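Histone-lysine N-methyltransferase family member SUVH9 (Arabidopsis thaliana, PDB 4NJ5) may bind methylated DNA and recruit RNA polymerase V to chromatin in RNA-directed DNA methylation, contributing to transposon silencing although it lacks methyltransferase activity. Local coordinates at residues T19-Y23 against F88-M93; S74-V78 against V92-H96. One frame throughout, in Å; residues are numbered along the deposited sequence.

Contact 1: T19-Y23 against F88-M93; sequences TRMIY and FELCVM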
loop_
_atom_site.group_PDB
_atom_site.type_symbol
_atom_site.label_atom_id
_atom_site.label_comp_id
_atom_site.label_asym_id
_atom_site.label_seq_id
_atom_site.Cartn_x
_atom_site.Cartn_y
_atom_site.Cartn_z
ATOM N N THR A 19 3.358 3.125 -13.211
ATOM C CA THR A 19 4.747 3.321 -12.825
ATOM C C THR A 19 5.035 2.653 -11.487
ATOM O O THR A 19 6.043 1.958 -11.335
ATOM C CB THR A 19 5.126 4.813 -12.736
ATOM O OG1 THR A 19 4.844 5.460 -13.984
ATOM C CG2 THR A 19 6.607 4.960 -12.415
ATOM N N ARG A 20 4.148 2.857 -10.520
ATOM C CA ARG A 20 4.348 2.281 -9.197
ATOM C C ARG A 20 4.284 0.756 -9.239
ATOM O O ARG A 20 5.054 0.071 -8.550
ATOM C CB ARG A 20 3.358 2.862 -8.183
ATOM C CG ARG A 20 3.568 4.355 -7.930
ATOM C CD ARG A 20 2.975 4.810 -6.604
ATOM N NE ARG A 20 3.688 4.248 -5.457
ATOM C CZ ARG A 20 3.496 4.633 -4.198
ATOM N NH1 ARG A 20 2.620 5.589 -3.920
ATOM N NH2 ARG A 20 4.188 4.069 -3.218
ATOM N N MET A 21 3.382 0.231 -10.064
ATOM C CA MET A 21 3.294 -1.218 -10.245
ATOM C C MET A 21 4.604 -1.795 -10.780
ATOM O O MET A 21 5.093 -2.830 -10.295
ATOM C CB MET A 21 2.142 -1.576 -11.177
ATOM C CG MET A 21 0.893 -2.039 -10.463
ATOM S SD MET A 21 -0.261 -2.787 -11.623
ATOM C CE MET A 21 -0.751 -1.340 -12.557
ATOM N N ILE A 22 5.173 -1.119 -11.775
ATOM C CA ILE A 22 6.467 -1.523 -12.310
ATOM C C ILE A 22 7.553 -1.471 -11.239
ATOM O O ILE A 22 8.304 -2.432 -11.062
ATOM C CB ILE A 22 6.891 -0.656 -13.508
ATOM C CG1 ILE A 22 6.028 -0.976 -14.730
ATOM C CG2 ILE A 22 8.361 -0.881 -13.837
ATOM C CD1 ILE A 22 6.447 -0.230 -15.983
ATOM N N TYR A 23 7.626 -0.355 -10.517
ATOM C CA TYR A 23 8.656 -0.192 -9.493
ATOM C C TYR A 23 8.617 -1.303 -8.437
ATOM O O TYR A 23 9.620 -1.990 -8.206
ATOM C CB TYR A 23 8.563 1.187 -8.832
ATOM C CG TYR A 23 9.606 1.412 -7.760
ATOM C CD1 TYR A 23 10.911 1.760 -8.092
ATOM C CD2 TYR A 23 9.287 1.274 -6.418
ATOM C CE1 TYR A 23 11.866 1.963 -7.116
ATOM C CE2 TYR A 23 10.237 1.471 -5.434
ATOM C CZ TYR A 23 11.523 1.816 -5.788
ATOM O OH TYR A 23 12.465 2.013 -4.807
ATOM N N PHE A 88 14.536 6.553 -2.947
ATOM C CA PHE A 88 14.722 6.411 -4.389
ATOM C C PHE A 88 13.374 6.377 -5.100
ATOM O O PHE A 88 13.219 6.885 -6.219
ATOM C CB PHE A 88 15.501 5.138 -4.690
ATOM C CG PHE A 88 16.629 5.330 -5.660
ATOM C CD1 PHE A 88 16.387 5.377 -7.021
ATOM C CD2 PHE A 88 17.933 5.444 -5.208
ATOM C CE1 PHE A 88 17.429 5.539 -7.918
ATOM C CE2 PHE A 88 18.972 5.605 -6.099
ATOM C CZ PHE A 88 18.718 5.650 -7.457
ATOM N N GLU A 89 12.400 5.772 -4.430
ATOM C CA GLU A 89 11.028 5.737 -4.913
ATOM C C GLU A 89 10.538 7.150 -5.237
ATOM O O GLU A 89 9.865 7.363 -6.245
ATOM C CB GLU A 89 10.126 5.081 -3.863
ATOM C CG GLU A 89 8.749 4.721 -4.357
ATOM C CD GLU A 89 7.969 3.885 -3.356
ATOM O OE1 GLU A 89 8.495 3.624 -2.250
ATOM O OE2 GLU A 89 6.826 3.491 -3.675
ATOM N N LEU A 90 10.900 8.111 -4.389
ATOM C CA LEU A 90 10.541 9.509 -4.606
ATOM C C LEU A 90 11.154 10.051 -5.892
ATOM O O LEU A 90 10.575 10.918 -6.544
ATOM C CB LEU A 90 10.987 10.365 -3.423
ATOM C CG LEU A 90 10.393 9.970 -2.071
ATOM C CD1 LEU A 90 10.980 10.826 -0.958
ATOM C CD2 LEU A 90 8.879 10.092 -2.101
ATOM N N CYS A 91 12.331 9.542 -6.245
ATOM C CA CYS A 91 12.988 9.937 -7.483
ATOM C C CYS A 91 12.223 9.365 -8.663
ATOM O O CYS A 91 12.021 10.045 -9.674
ATOM C CB CYS A 91 14.437 9.443 -7.522
ATOM S SG CYS A 91 15.443 9.971 -6.132
ATOM N N VAL A 92 11.805 8.109 -8.531
ATOM C CA VAL A 92 11.008 7.467 -9.574
ATOM C C VAL A 92 9.744 8.273 -9.889
ATOM O O VAL A 92 9.389 8.452 -11.053
ATOM C CB VAL A 92 10.625 6.022 -9.191
ATOM C CG1 VAL A 92 9.703 5.416 -10.245
ATOM C CG2 VAL A 92 11.879 5.172 -9.014
ATOM N N MET A 93 9.085 8.778 -8.849
ATOM C CA MET A 93 7.856 9.544 -9.030
ATOM C C MET A 93 8.086 11.039 -9.240
ATOM O O MET A 93 7.137 11.821 -9.221
ATOM C CB MET A 93 6.899 9.322 -7.856
ATOM C CG MET A 93 5.720 8.429 -8.201
ATOM S SD MET A 93 6.251 6.916 -9.022
ATOM C CE MET A 93 7.093 6.087 -7.675
HETATM O O HOH W 1 5.958 2.134 -5.882
#

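Contact 2: S74-V78 against V92-H96; sequences SIPGV and VMGLH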
loop_
_atom_site.group_PDB
_atom_site.type_symbol
_atom_site.label_atom_id
_atom_site.label_comp_id
_atom_site.label_asym_id
_atom_site.label_seq_id
_atom_site.Cartn_x
_atom_site.Cartn_y
_atom_site.Cartn_z
ATOM N N SER A 74 3.052 20.932 -8.241
ATOM C CA SER A 74 2.492 19.586 -8.211
ATOM C C SER A 74 3.050 18.682 -9.313
ATOM O O SER A 74 3.292 19.128 -10.432
ATOM C CB SER A 74 0.965 19.646 -8.307
ATOM O OG SER A 74 0.433 20.583 -7.385
ATOM N N ILE A 75 3.265 17.413 -8.978
ATOM C CA ILE A 75 3.590 16.403 -9.975
ATOM C C ILE A 75 2.280 15.747 -10.411
ATOM O O ILE A 75 1.566 15.176 -9.582
ATOM C CB ILE A 75 4.553 15.330 -9.417
ATOM C CG1 ILE A 75 5.817 15.981 -8.846
ATOM C CG2 ILE A 75 4.914 14.314 -10.491
ATOM C CD1 ILE A 75 6.637 16.771 -9.865
ATOM N N PRO A 76 1.950 15.842 -11.709
ATOM C CA PRO A 76 0.676 15.317 -12.210
ATOM C C PRO A 76 0.537 13.828 -11.931
ATOM O O PRO A 76 1.448 13.059 -12.242
ATOM C CB PRO A 76 0.761 15.574 -13.718
ATOM C CG PRO A 76 1.712 16.718 -13.848
ATOM C CD PRO A 76 2.731 16.494 -12.773
ATOM N N GLY A 77 -0.583 13.438 -11.330
ATOM C CA GLY A 77 -0.833 12.044 -11.010
ATOM C C GLY A 77 -0.422 11.665 -9.599
ATOM O O GLY A 77 -0.842 10.633 -9.084
ATOM N N VAL A 78 0.413 12.490 -8.975
ATOM C CA VAL A 78 0.825 12.249 -7.599
ATOM C C VAL A 78 0.053 13.176 -6.676
ATOM O O VAL A 78 0.176 14.396 -6.762
ATOM C CB VAL A 78 2.335 12.463 -7.399
ATOM C CG1 VAL A 78 2.731 12.136 -5.961
ATOM C CG2 VAL A 78 3.122 11.609 -8.378
ATOM N N VAL A 92 11.805 8.109 -8.531
ATOM C CA VAL A 92 11.008 7.467 -9.574
ATOM C C VAL A 92 9.744 8.273 -9.889
ATOM O O VAL A 92 9.389 8.452 -11.053
ATOM C CB VAL A 92 10.625 6.022 -9.191
ATOM C CG1 VAL A 92 9.703 5.416 -10.245
ATOM C CG2 VAL A 92 11.879 5.172 -9.014
ATOM N N MET A 93 9.085 8.778 -8.849
ATOM C CA MET A 93 7.856 9.544 -9.030
ATOM C C MET A 93 8.086 11.039 -9.240
ATOM O O MET A 93 7.137 11.821 -9.221
ATOM C CB MET A 93 6.899 9.322 -7.856
ATOM C CG MET A 93 5.720 8.429 -8.201
ATOM S SD MET A 93 6.251 6.916 -9.022
ATOM C CE MET A 93 7.093 6.087 -7.675
ATOM N N GLY A 94 9.342 11.434 -9.436
ATOM C CA GLY A 94 9.668 12.818 -9.738
ATOM C C GLY A 94 9.394 13.817 -8.626
ATOM O O GLY A 94 9.360 15.025 -8.868
ATOM N N LEU A 95 9.202 13.323 -7.407
ATOM C CA LEU A 95 8.929 14.195 -6.267
ATOM C C LEU A 95 10.199 14.837 -5.720
ATOM O O LEU A 95 10.207 16.009 -5.357
ATOM C CB LEU A 95 8.232 13.416 -5.150
ATOM C CG LEU A 95 6.738 13.154 -5.319
ATOM C CD1 LEU A 95 6.288 12.040 -4.386
ATOM C CD2 LEU A 95 5.936 14.426 -5.073
ATOM N N HIS A 96 11.270 14.057 -5.663
ATOM C CA HIS A 96 12.511 14.513 -5.060
ATOM C C HIS A 96 13.656 13.722 -5.666
ATOM O O HIS A 96 13.669 12.493 -5.599
ATOM C CB HIS A 96 12.463 14.302 -3.547
ATOM C CG HIS A 96 13.502 15.064 -2.792
ATOM N ND1 HIS A 96 14.810 14.634 -2.678
ATOM C CD2 HIS A 96 13.435 16.225 -2.098
ATOM C CE1 HIS A 96 15.494 15.495 -1.956
ATOM N NE2 HIS A 96 14.682 16.474 -1.588
#

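Contact 1: T19-Y23 against F88-M93
Tyr-23 and Arg-20, one helical turn apart on helix 8-35, take hold of Glu-89 in two different ways. The tyrosine ring crosses the aliphatic part of the glutamate at a slant, CE2 of Tyr-23 resting 3.7 Å from CG of Glu-89. The CD1-CE1 side of the ring meets Val-92, whose CG2 sits 3.7 Å from CD1 of Tyr-23 and equally close to CE1. The ring gets there because CG is anti to the backbone N, which carries it out toward helix 87-92.

Arg-20 meets the same carboxylate at about a right angle, the guanidinium and carboxylate planes standing 75° apart. Its NH2 makes a salt bridge of 2.7 Å to OE2 of Glu-89, but the N-H points poorly at the oxygen (129°), so as a hydrogen bond it is weak. Water 1 bridges the pair from the edge of the guanidinium, in its plane; it accepts from NE of Arg-20 and lies 2.7 Å from OE2 of Glu-89, to which it can donate. NH2 also bonds Ile-83 O, while OE1 of Glu-89 takes the backbone N of Phe-85, so both charged ends have further partners.

Against the aliphatic stem of the arginine, Met-93 curls back through bends at chi2 and chi3, bringing SD to 3.9 Å from CG of Arg-20. The same sulfur touches CG2 of Thr-19, a methyl that also packs at 3.8 Å on CG1 of Val-92.

With their short segments 11.2 Å apart and running roughly antiparallel (141°), the helices make a helix-helix packing with an apolar centre and a water-bridged salt link at one flank, joining the long N-terminal helix to the SRA domain.

Contact 2: S74-V78 against V92-H96
Ile-75 reaches over the two carbonyls that follow helix 87-92. From CB its branches part: CG2, anti to the backbone N (chi1 -55° for CG1), comes down on the main chain with Met-93 O 3.6 Å away, while CG1 lies 3.7 Å from Gly-94 O and meets CD2 of Leu-95 at 4.1 Å. At the tip, CD1 closes to 3.4 Å from Gly-94 O, an oxygen that already accepts a hydrogen bond from ND2 of Asn-66.

Val-78, at the far end of the type II turn that starts at Ile-75, also packs on the leucine. Its CG1 and CD1 of Leu-95 meet tip to tip at 3.9 Å, and CG2 of Val-78 crosses the Met-93 chain near its CG. Gly-94, with positive phi (66°), is the C-prime residue of a Schellman motif, which turns the chain out of the helix and leaves Leu-95 beside the turn.

An alanine in place of Ile-75 would remove the atoms beyond CB, and would probably leave CD2 of Leu-95 without its isoleucine neighbour and open a gap over the Gly-94 carbonyl.

What passes between the segments is methyl and methylene packing, against side chains and carbonyl oxygens; hydrogen bonds lie within a segment, as Val-78 N to Ile-75 O, or run to residues outside both, as Gly-94 O to Asn-66, and the fit rests on shape.

How the contacts relate
Starting from the N terminus, helix 8-35 supplies the first half of contact 1 at 19-23, and the chain then runs through helix 46-60 before reaching the turn at 74-78, the first half of contact 2. Strand 83-84 and helix 87-92 follow, and 88-93 closes the long loop of contact 1. Overlapping it by two residues, 92-96 closes the shorter loop of contact 2. The second loop thus starts within the first and ends just beyond it, so the two overlap, sharing Val-92 and Met-93. Together they tie the end of helix 87-92 to the N-terminal helix and to the turn at 74-78, which itself packs on that helix through Val-78, with contact centres about 9 Å apart.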